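Local coordinates for capsid protein (PDB 2FZ2), which self-assembles, in 180 copies, into the T=3 icosahedral shell of turnip yellow mosaic virus that encloses its single-stranded RNA genome, at residues His68-His79 / Cys169-His180; Ser100-Thr108 / Ser150-Thr158. One frame throughout, in Å; residues are numbered along the deposited sequence.

Interaction 1: His68-His79 / Cys169-His180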
loop_
_atom_site.group_PDB
_atom_site.type_symbol
_atom_site.label_atom_id
_atom_site.label_comp_id
_atom_site.label_asym_id
_atom_site.label_seq_id
_atom_site.Cartn_x
_atom_site.Cartn_y
_atom_site.Cartn_z
ATOM N N HIS D 68 18.634 96.475 66.864
ATOM C CA HIS D 68 17.295 96.440 66.283
ATOM C C HIS D 68 16.302 95.812 67.217
ATOM O O HIS D 68 16.647 94.907 67.981
ATOM C CB HIS D 68 17.249 95.657 64.981
ATOM C CG HIS D 68 18.403 95.923 64.083
ATOM N ND1 HIS D 68 18.352 96.853 63.069
ATOM C CD2 HIS D 68 19.645 95.391 64.050
ATOM C CE1 HIS D 68 19.517 96.884 62.448
ATOM N NE2 HIS D 68 20.318 96.005 63.024
ATOM N N ALA D 69 15.061 96.286 67.117
ATOM C CA ALA D 69 13.962 95.807 67.937
ATOM C C ALA D 69 12.625 96.314 67.414
ATOM O O ALA D 69 12.381 97.521 67.395
ATOM C CB ALA D 69 14.148 96.263 69.355
ATOM N N SER D 70 11.779 95.371 66.998
ATOM C CA SER D 70 10.438 95.637 66.483
ATOM C C SER D 70 9.451 95.307 67.591
ATOM O O SER D 70 9.827 94.735 68.599
ATOM C CB SER D 70 10.139 94.732 65.284
ATOM O OG SER D 70 10.378 95.379 64.042
ATOM N N LEU D 71 8.183 95.648 67.387
ATOM C CA LEU D 71 7.121 95.386 68.364
ATOM C C LEU D 71 6.267 94.199 67.948
ATOM O O LEU D 71 5.553 94.283 66.947
ATOM C CB LEU D 71 6.221 96.597 68.462
ATOM C CG LEU D 71 6.672 97.551 69.540
ATOM C CD1 LEU D 71 5.881 98.850 69.497
ATOM C CD2 LEU D 71 6.483 96.842 70.850
ATOM N N GLU D 72 6.311 93.106 68.706
ATOM C CA GLU D 72 5.522 91.927 68.336
ATOM C C GLU D 72 4.020 92.096 68.593
ATOM O O GLU D 72 3.188 91.633 67.801
ATOM C CB GLU D 72 6.043 90.678 69.063
ATOM C CG GLU D 72 6.185 89.431 68.171
ATOM C CD GLU D 72 7.384 89.498 67.213
ATOM O OE1 GLU D 72 7.805 90.618 66.830
ATOM O OE2 GLU D 72 7.907 88.419 66.839
ATOM N N SER D 73 3.675 92.754 69.694
ATOM C CA SER D 73 2.281 92.991 70.037
ATOM C C SER D 73 2.208 94.191 70.969
ATOM O O SER D 73 3.104 94.421 71.783
ATOM C CB SER D 73 1.668 91.753 70.703
ATOM O OG SER D 73 2.475 91.256 71.766
ATOM N N LEU D 74 1.138 94.962 70.857
ATOM C CA LEU D 74 1.019 96.144 71.688
ATOM C C LEU D 74 -0.425 96.561 71.871
ATOM O O LEU D 74 -1.201 96.549 70.920
ATOM C CB LEU D 74 1.790 97.291 71.042
ATOM C CG LEU D 74 1.416 98.682 71.532
ATOM C CD1 LEU D 74 1.931 98.815 72.946
ATOM C CD2 LEU D 74 2.003 99.763 70.638
ATOM N N TRP D 75 -0.779 96.935 73.091
ATOM C CA TRP D 75 -2.128 97.383 73.362
ATOM C C TRP D 75 -2.105 98.271 74.576
ATOM O O TRP D 75 -1.093 98.391 75.251
ATOM C CB TRP D 75 -3.057 96.206 73.631
ATOM C CG TRP D 75 -2.759 95.515 74.919
ATOM C CD1 TRP D 75 -3.247 95.829 76.157
ATOM C CD2 TRP D 75 -1.873 94.414 75.107
ATOM N NE1 TRP D 75 -2.715 94.987 77.108
ATOM C CE2 TRP D 75 -1.867 94.110 76.486
ATOM C CE3 TRP D 75 -1.078 93.652 74.242
ATOM C CZ2 TRP D 75 -1.100 93.080 77.014
ATOM C CZ3 TRP D 75 -0.314 92.627 74.768
ATOM C CH2 TRP D 75 -0.330 92.352 76.140
ATOM N N VAL D 76 -3.243 98.883 74.853
ATOM C CA VAL D 76 -3.367 99.759 75.994
ATOM C C VAL D 76 -4.548 99.277 76.809
ATOM O O VAL D 76 -5.571 98.850 76.265
ATOM C CB VAL D 76 -3.635 101.188 75.550
ATOM C CG1 VAL D 76 -4.723 101.184 74.492
ATOM C CG2 VAL D 76 -4.034 102.046 76.741
ATOM N N THR D 77 -4.406 99.349 78.122
ATOM C CA THR D 77 -5.460 98.914 79.008
ATOM C C THR D 77 -5.967 100.030 79.896
ATOM O O THR D 77 -5.195 100.847 80.407
ATOM C CB THR D 77 -4.985 97.824 79.955
ATOM O OG1 THR D 77 -4.072 96.929 79.296
ATOM C CG2 THR D 77 -6.178 97.098 80.497
ATOM N N ILE D 78 -7.275 100.071 80.082
ATOM C CA ILE D 78 -7.847 101.059 80.972
ATOM C C ILE D 78 -8.257 100.252 82.177
ATOM O O ILE D 78 -9.060 99.325 82.060
ATOM C CB ILE D 78 -9.095 101.693 80.406
ATOM C CG1 ILE D 78 -8.812 102.211 79.006
ATOM C CG2 ILE D 78 -9.573 102.784 81.343
ATOM C CD1 ILE D 78 -9.667 103.381 78.594
ATOM N N HIS D 79 -7.698 100.578 83.332
ATOM C CA HIS D 79 -8.031 99.837 84.530
ATOM C C HIS D 79 -8.877 100.706 85.395
ATOM O O HIS D 79 -8.405 101.697 85.945
ATOM C CB HIS D 79 -6.774 99.440 85.270
ATOM C CG HIS D 79 -5.817 98.656 84.435
ATOM N ND1 HIS D 79 -4.932 99.255 83.563
ATOM C CD2 HIS D 79 -5.597 97.323 84.345
ATOM C CE1 HIS D 79 -4.207 98.324 82.972
ATOM N NE2 HIS D 79 -4.590 97.144 83.427
ATOM N N CYS D 169 -9.220 105.814 87.237
ATOM C CA CYS D 169 -8.726 104.717 86.443
ATOM C C CYS D 169 -7.287 104.903 86.018
ATOM O O CYS D 169 -6.779 106.030 85.898
ATOM C CB CYS D 169 -9.611 104.514 85.222
ATOM S SG CYS D 169 -9.470 105.841 84.039
ATOM N N ILE D 170 -6.646 103.763 85.798
ATOM C CA ILE D 170 -5.261 103.705 85.400
ATOM C C ILE D 170 -5.111 103.241 83.987
ATOM O O ILE D 170 -5.762 102.285 83.556
ATOM C CB ILE D 170 -4.506 102.725 86.227
ATOM C CG1 ILE D 170 -5.103 102.692 87.631
ATOM C CG2 ILE D 170 -3.038 103.053 86.162
ATOM C CD1 ILE D 170 -4.227 103.283 88.673
ATOM N N ILE D 171 -4.227 103.907 83.268
ATOM C CA ILE D 171 -4.017 103.514 81.914
ATOM C C ILE D 171 -2.602 103.091 81.734
ATOM O O ILE D 171 -1.678 103.854 81.970
ATOM C CB ILE D 171 -4.321 104.629 80.975
ATOM C CG1 ILE D 171 -5.833 104.760 80.847
ATOM C CG2 ILE D 171 -3.716 104.319 79.618
ATOM C CD1 ILE D 171 -6.345 106.120 81.148
ATOM N N THR D 172 -2.450 101.842 81.338
ATOM C CA THR D 172 -1.148 101.289 81.103
ATOM C C THR D 172 -1.173 100.769 79.707
ATOM O O THR D 172 -2.217 100.420 79.154
ATOM C CB THR D 172 -0.832 100.099 82.019
ATOM O OG1 THR D 172 -1.279 98.879 81.404
ATOM C CG2 THR D 172 -1.516 100.272 83.334
ATOM N N VAL D 173 0.002 100.723 79.133
ATOM C CA VAL D 173 0.127 100.207 77.821
ATOM C C VAL D 173 1.080 99.048 78.033
ATOM O O VAL D 173 1.980 99.121 78.864
ATOM C CB VAL D 173 0.709 101.259 76.920
ATOM C CG1 VAL D 173 2.201 101.167 76.923
ATOM C CG2 VAL D 173 0.141 101.095 75.534
ATOM N N SER D 174 0.866 97.967 77.310
ATOM C CA SER D 174 1.724 96.817 77.462
ATOM C C SER D 174 1.870 96.147 76.116
ATOM O O SER D 174 1.129 96.430 75.168
ATOM C CB SER D 174 1.117 95.855 78.479
ATOM O OG SER D 174 -0.019 96.455 79.085
ATOM N N GLY D 175 2.845 95.259 76.039
ATOM C CA GLY D 175 3.107 94.545 74.810
ATOM C C GLY D 175 4.429 93.822 74.959
ATOM O O GLY D 175 4.976 93.705 76.062
ATOM N N THR D 176 4.958 93.333 73.852
ATOM C CA THR D 176 6.220 92.623 73.891
ATOM C C THR D 176 6.977 92.921 72.598
ATOM O O THR D 176 6.366 93.108 71.539
ATOM C CB THR D 176 5.981 91.090 74.079
ATOM O OG1 THR D 176 6.643 90.360 73.042
ATOM C CG2 THR D 176 4.482 90.763 74.054
ATOM N N LEU D 177 8.300 92.998 72.676
ATOM C CA LEU D 177 9.086 93.292 71.483
ATOM C C LEU D 177 10.226 92.301 71.258
ATOM O O LEU D 177 10.681 91.638 72.189
ATOM C CB LEU D 177 9.625 94.732 71.555
ATOM C CG LEU D 177 9.895 95.246 72.961
ATOM C CD1 LEU D 177 11.077 94.504 73.444
ATOM C CD2 LEU D 177 10.165 96.719 73.009
ATOM N N SER D 178 10.660 92.186 70.006
ATOM C CA SER D 178 11.747 91.289 69.652
ATOM C C SER D 178 12.988 92.118 69.355
ATOM O O SER D 178 12.895 93.232 68.848
ATOM C CB SER D 178 11.384 90.482 68.409
ATOM O OG SER D 178 11.974 91.070 67.259
ATOM N N MET D 179 14.157 91.580 69.653
ATOM C CA MET D 179 15.365 92.327 69.378
ATOM C C MET D 179 16.526 91.419 69.050
ATOM O O MET D 179 16.509 90.222 69.369
ATOM C CB MET D 179 15.724 93.199 70.573
ATOM C CG MET D 179 15.427 92.562 71.907
ATOM S SD MET D 179 14.969 93.818 73.099
ATOM C CE MET D 179 15.888 93.288 74.551
ATOM N N HIS D 180 17.528 91.998 68.396
ATOM C CA HIS D 180 18.719 91.261 68.035
ATOM C C HIS D 180 19.867 92.214 67.770
ATOM O O HIS D 180 19.715 93.435 67.913
ATOM C CB HIS D 180 18.454 90.367 66.816
ATOM C CG HIS D 180 18.066 91.106 65.569
ATOM N ND1 HIS D 180 18.270 92.457 65.397
ATOM C CD2 HIS D 180 17.525 90.659 64.409
ATOM C CE1 HIS D 180 17.873 92.808 64.185
ATOM N NE2 HIS D 180 17.417 91.737 63.566
#
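The indole of W75 lies across S174 and G175 on the partner strand: S174 O sits under one ring face, 3.6 Å from W75 CD2, G175 N lies over the same ring face, and CZ3 comes 3.9 Å from G175 CA. CG stands between the backbone N and carbonyl carbon (chi1 69°), which folds the ring back over the neighbouring strand; at its edge NE1 makes a weak bond to T77 OG1. On the same side of the sheet as W75, H79 turns its ring edge to I170 O, ND1 giving it a 3.1 Å bond from above the carbonyl plane while H79 N holds the same oxygen at 2.6 Å. H68 ND1 is bonded to D143, and NE2 to V16 O of a neighbouring subunit. The other face is apolar: V76 and I171 lie side by side, CG2 to CG2 at 3.7 Å, and L74 CD1 meets V173 CG2 at 3.9 Å, with W95 of strand 89-97 beyond. Antiparallel backbone bonds run the length of the pair, with the register slipping by one residue where E72 N and S73 N both donate to T176 O. That is a classic beta bulge, here in one sheet of the jelly-roll fold usual in icosahedral plant virus coats.

Interaction 2: Ser100-Thr108 / Ser150-Thr158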
loop_
_atom_site.group_PDB
_atom_site.type_symbol
_atom_site.label_atom_id
_atom_site.label_comp_id
_atom_site.label_asym_id
_atom_site.label_seq_id
_atom_site.Cartn_x
_atom_site.Cartn_y
_atom_site.Cartn_z
ATOM N N SER D 100 1.433 111.353 62.380
ATOM C CA SER D 100 0.127 111.986 62.330
ATOM C C SER D 100 0.114 113.115 63.341
ATOM O O SER D 100 0.349 112.914 64.533
ATOM C CB SER D 100 -0.974 111.005 62.649
ATOM O OG SER D 100 -2.198 111.588 62.261
ATOM N N PRO D 101 -0.204 114.321 62.877
ATOM C CA PRO D 101 -0.246 115.530 63.698
ATOM C C PRO D 101 -1.492 115.696 64.532
ATOM O O PRO D 101 -1.755 116.797 65.024
ATOM C CB PRO D 101 -0.143 116.634 62.675
ATOM C CG PRO D 101 -0.947 116.070 61.521
ATOM C CD PRO D 101 -0.630 114.595 61.494
ATOM N N VAL D 102 -2.275 114.637 64.689
ATOM C CA VAL D 102 -3.482 114.792 65.480
ATOM C C VAL D 102 -3.202 114.911 66.944
ATOM O O VAL D 102 -2.213 114.377 67.468
ATOM C CB VAL D 102 -4.455 113.659 65.305
ATOM C CG1 VAL D 102 -5.773 114.223 64.832
ATOM C CG2 VAL D 102 -3.915 112.659 64.331
ATOM N N THR D 103 -4.082 115.640 67.600
ATOM C CA THR D 103 -3.957 115.857 69.013
ATOM C C THR D 103 -5.158 115.173 69.654
ATOM O O THR D 103 -6.200 115.010 69.022
ATOM C CB THR D 103 -3.925 117.379 69.308
ATOM O OG1 THR D 103 -4.599 117.667 70.539
ATOM C CG2 THR D 103 -4.596 118.141 68.188
ATOM N N PRO D 104 -5.015 114.726 70.906
ATOM C CA PRO D 104 -6.110 114.056 71.612
ATOM C C PRO D 104 -7.454 114.793 71.530
ATOM O O PRO D 104 -8.518 114.170 71.549
ATOM C CB PRO D 104 -5.596 113.963 73.043
ATOM C CG PRO D 104 -4.109 113.922 72.894
ATOM C CD PRO D 104 -3.796 114.809 71.730
ATOM N N THR D 105 -7.401 116.117 71.452
ATOM C CA THR D 105 -8.606 116.935 71.358
ATOM C C THR D 105 -9.483 116.490 70.191
ATOM O O THR D 105 -10.716 116.502 70.261
ATOM C CB THR D 105 -8.249 118.415 71.135
ATOM O OG1 THR D 105 -6.970 118.703 71.721
ATOM C CG2 THR D 105 -9.308 119.308 71.756
ATOM N N GLN D 106 -8.827 116.088 69.115
ATOM C CA GLN D 106 -9.531 115.670 67.922
ATOM C C GLN D 106 -9.580 114.165 67.702
ATOM O O GLN D 106 -9.515 113.704 66.568
ATOM C CB GLN D 106 -8.895 116.341 66.705
ATOM C CG GLN D 106 -7.377 116.420 66.753
ATOM C CD GLN D 106 -6.853 117.726 66.204
ATOM O OE1 GLN D 106 -6.134 117.752 65.199
ATOM N NE2 GLN D 106 -7.206 118.828 66.865
ATOM N N ILE D 107 -9.716 113.394 68.769
ATOM C CA ILE D 107 -9.768 111.946 68.611
ATOM C C ILE D 107 -11.018 111.566 67.832
ATOM O O ILE D 107 -11.023 110.689 66.960
ATOM C CB ILE D 107 -9.818 111.234 69.968
ATOM C CG1 ILE D 107 -8.459 111.354 70.665
ATOM C CG2 ILE D 107 -10.197 109.770 69.764
ATOM C CD1 ILE D 107 -8.345 110.585 71.962
ATOM N N THR D 108 -12.088 112.257 68.157
ATOM C CA THR D 108 -13.357 112.014 67.531
ATOM C C THR D 108 -13.444 112.436 66.066
ATOM O O THR D 108 -14.371 112.032 65.377
ATOM C CB THR D 108 -14.422 112.704 68.334
ATOM O OG1 THR D 108 -13.849 113.844 68.996
ATOM C CG2 THR D 108 -14.925 111.764 69.381
ATOM N N SER D 150 6.219 105.118 63.805
ATOM C CA SER D 150 6.133 104.149 64.901
ATOM C C SER D 150 4.836 104.492 65.628
ATOM O O SER D 150 4.279 105.581 65.454
ATOM C CB SER D 150 7.308 104.309 65.864
ATOM O OG SER D 150 8.010 105.502 65.559
ATOM N N PRO D 151 4.339 103.577 66.456
ATOM C CA PRO D 151 3.097 103.818 67.189
ATOM C C PRO D 151 3.161 104.979 68.153
ATOM O O PRO D 151 4.173 105.180 68.846
ATOM C CB PRO D 151 2.840 102.503 67.897
ATOM C CG PRO D 151 3.675 101.504 67.137
ATOM C CD PRO D 151 4.889 102.251 66.737
ATOM N N LYS D 152 2.061 105.728 68.173
ATOM C CA LYS D 152 1.864 106.907 69.017
ATOM C C LYS D 152 0.497 106.702 69.653
ATOM O O LYS D 152 -0.455 106.326 68.976
ATOM C CB LYS D 152 1.844 108.176 68.150
ATOM C CG LYS D 152 1.740 109.527 68.878
ATOM C CD LYS D 152 1.359 110.647 67.877
ATOM C CE LYS D 152 2.108 111.969 68.118
ATOM N NZ LYS D 152 1.359 113.185 67.614
ATOM N N LEU D 153 0.379 106.941 70.949
ATOM C CA LEU D 153 -0.913 106.743 71.576
ATOM C C LEU D 153 -1.530 108.042 72.048
ATOM O O LEU D 153 -0.877 108.856 72.709
ATOM C CB LEU D 153 -0.795 105.779 72.746
ATOM C CG LEU D 153 -2.075 105.636 73.558
ATOM C CD1 LEU D 153 -2.931 104.535 72.972
ATOM C CD2 LEU D 153 -1.724 105.329 74.982
ATOM N N LEU D 154 -2.800 108.227 71.711
ATOM C CA LEU D 154 -3.515 109.429 72.084
ATOM C C LEU D 154 -4.554 109.129 73.128
ATOM O O LEU D 154 -5.384 108.243 72.928
ATOM C CB LEU D 154 -4.194 110.019 70.859
ATOM C CG LEU D 154 -3.204 110.521 69.815
ATOM C CD1 LEU D 154 -3.930 111.115 68.628
ATOM C CD2 LEU D 154 -2.314 111.561 70.456
ATOM N N ILE D 155 -4.520 109.868 74.232
ATOM C CA ILE D 155 -5.505 109.671 75.299
ATOM C C ILE D 155 -6.157 110.975 75.726
ATOM O O ILE D 155 -5.474 111.984 75.934
ATOM C CB ILE D 155 -4.893 109.077 76.571
ATOM C CG1 ILE D 155 -4.204 107.750 76.273
ATOM C CG2 ILE D 155 -5.975 108.892 77.598
ATOM C CD1 ILE D 155 -5.123 106.720 75.750
ATOM N N SER D 156 -7.473 110.947 75.898
ATOM C CA SER D 156 -8.185 112.144 76.306
ATOM C C SER D 156 -9.034 111.842 77.530
ATOM O O SER D 156 -9.776 110.857 77.554
ATOM C CB SER D 156 -9.062 112.648 75.148
ATOM O OG SER D 156 -10.451 112.427 75.381
ATOM N N ILE D 157 -8.920 112.682 78.553
ATOM C CA ILE D 157 -9.705 112.479 79.762
ATOM C C ILE D 157 -10.623 113.657 80.007
ATOM O O ILE D 157 -10.208 114.814 79.907
ATOM C CB ILE D 157 -8.818 112.318 81.004
ATOM C CG1 ILE D 157 -7.842 111.167 80.806
ATOM C CG2 ILE D 157 -9.670 112.031 82.218
ATOM C CD1 ILE D 157 -8.497 109.904 80.401
ATOM N N THR D 158 -11.876 113.355 80.322
ATOM C CA THR D 158 -12.861 114.385 80.608
ATOM C C THR D 158 -13.439 113.965 81.951
ATOM O O THR D 158 -14.231 113.027 82.023
ATOM C CB THR D 158 -13.956 114.422 79.512
ATOM O OG1 THR D 158 -13.366 114.180 78.222
ATOM C CG2 THR D 158 -14.634 115.775 79.493
#
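L154 sits between P104 and V102, and apolar packing of this kind carries most of the contact. Its side chain rises from strand 151-158 toward the loop and divides its two methyls between these neighbours. CD2 meets the ring of P104, 3.8 Å from P104 CD, the two side chains crossing at about a right angle, while CD1 lies 4.2 Å from V102 CB. I107 enters from the far end of the loop's short turn: its CD1 comes 3.9 Å from S156 CB and passes the backbone oxygen of L154. The P104 ring also lies against the strand itself, with P104 CB 3.5 Å from I155 O.

The hydrogen bonding across the contact is a single link at the other end. K152 is almost fully extended, CG opposite the backbone N (chi1 -176°), with a bend at chi3, and this carries its ammonium up to the loop. There NZ reaches S100 O at 3.3 Å, a long bond, nearly in line with the carbonyl, the C=O...N angle being 164°. The side chain of S100 turns to another chain: its OG bonds to I184 O of a neighbouring subunit.

Within the loop, backbone bonds from Q106 N to T103 O and from I107 N to P104 O close the short 3-10 turn that brings P104 and I107 to the strand. T103 OG1 and T105 OG1 share a hydrogen bond at 2.8 Å.

The chemistry is thus divided: apolar side chains of P104 and I107 rest on L154 and on the strand backbone, while K152 makes one long bond to a neutral backbone carbonyl near the start of the loop.

Overall arrangement
Interaction 2 is nested in sequence within the loop closed by interaction 1, and their centres lie about 17 Å apart. They belong to different sheets: 68-79 and 169-180 pair in one, whereas 150-158 runs in the four-stranded antiparallel sheet packed against it. The two sheets meet directly, L74 CD2 lying 4.0 Å from P151 CB and V76 CG1 4.1 Å from L153 CD1. Strand 151-158 therefore turns P151 and L153 toward interaction 1, and K152, L154 and S156 toward the loop 100-108. The nearest atom of each contact is about 14 Å from the bound nucleic acid, and both border neighbouring subunits of the capsid.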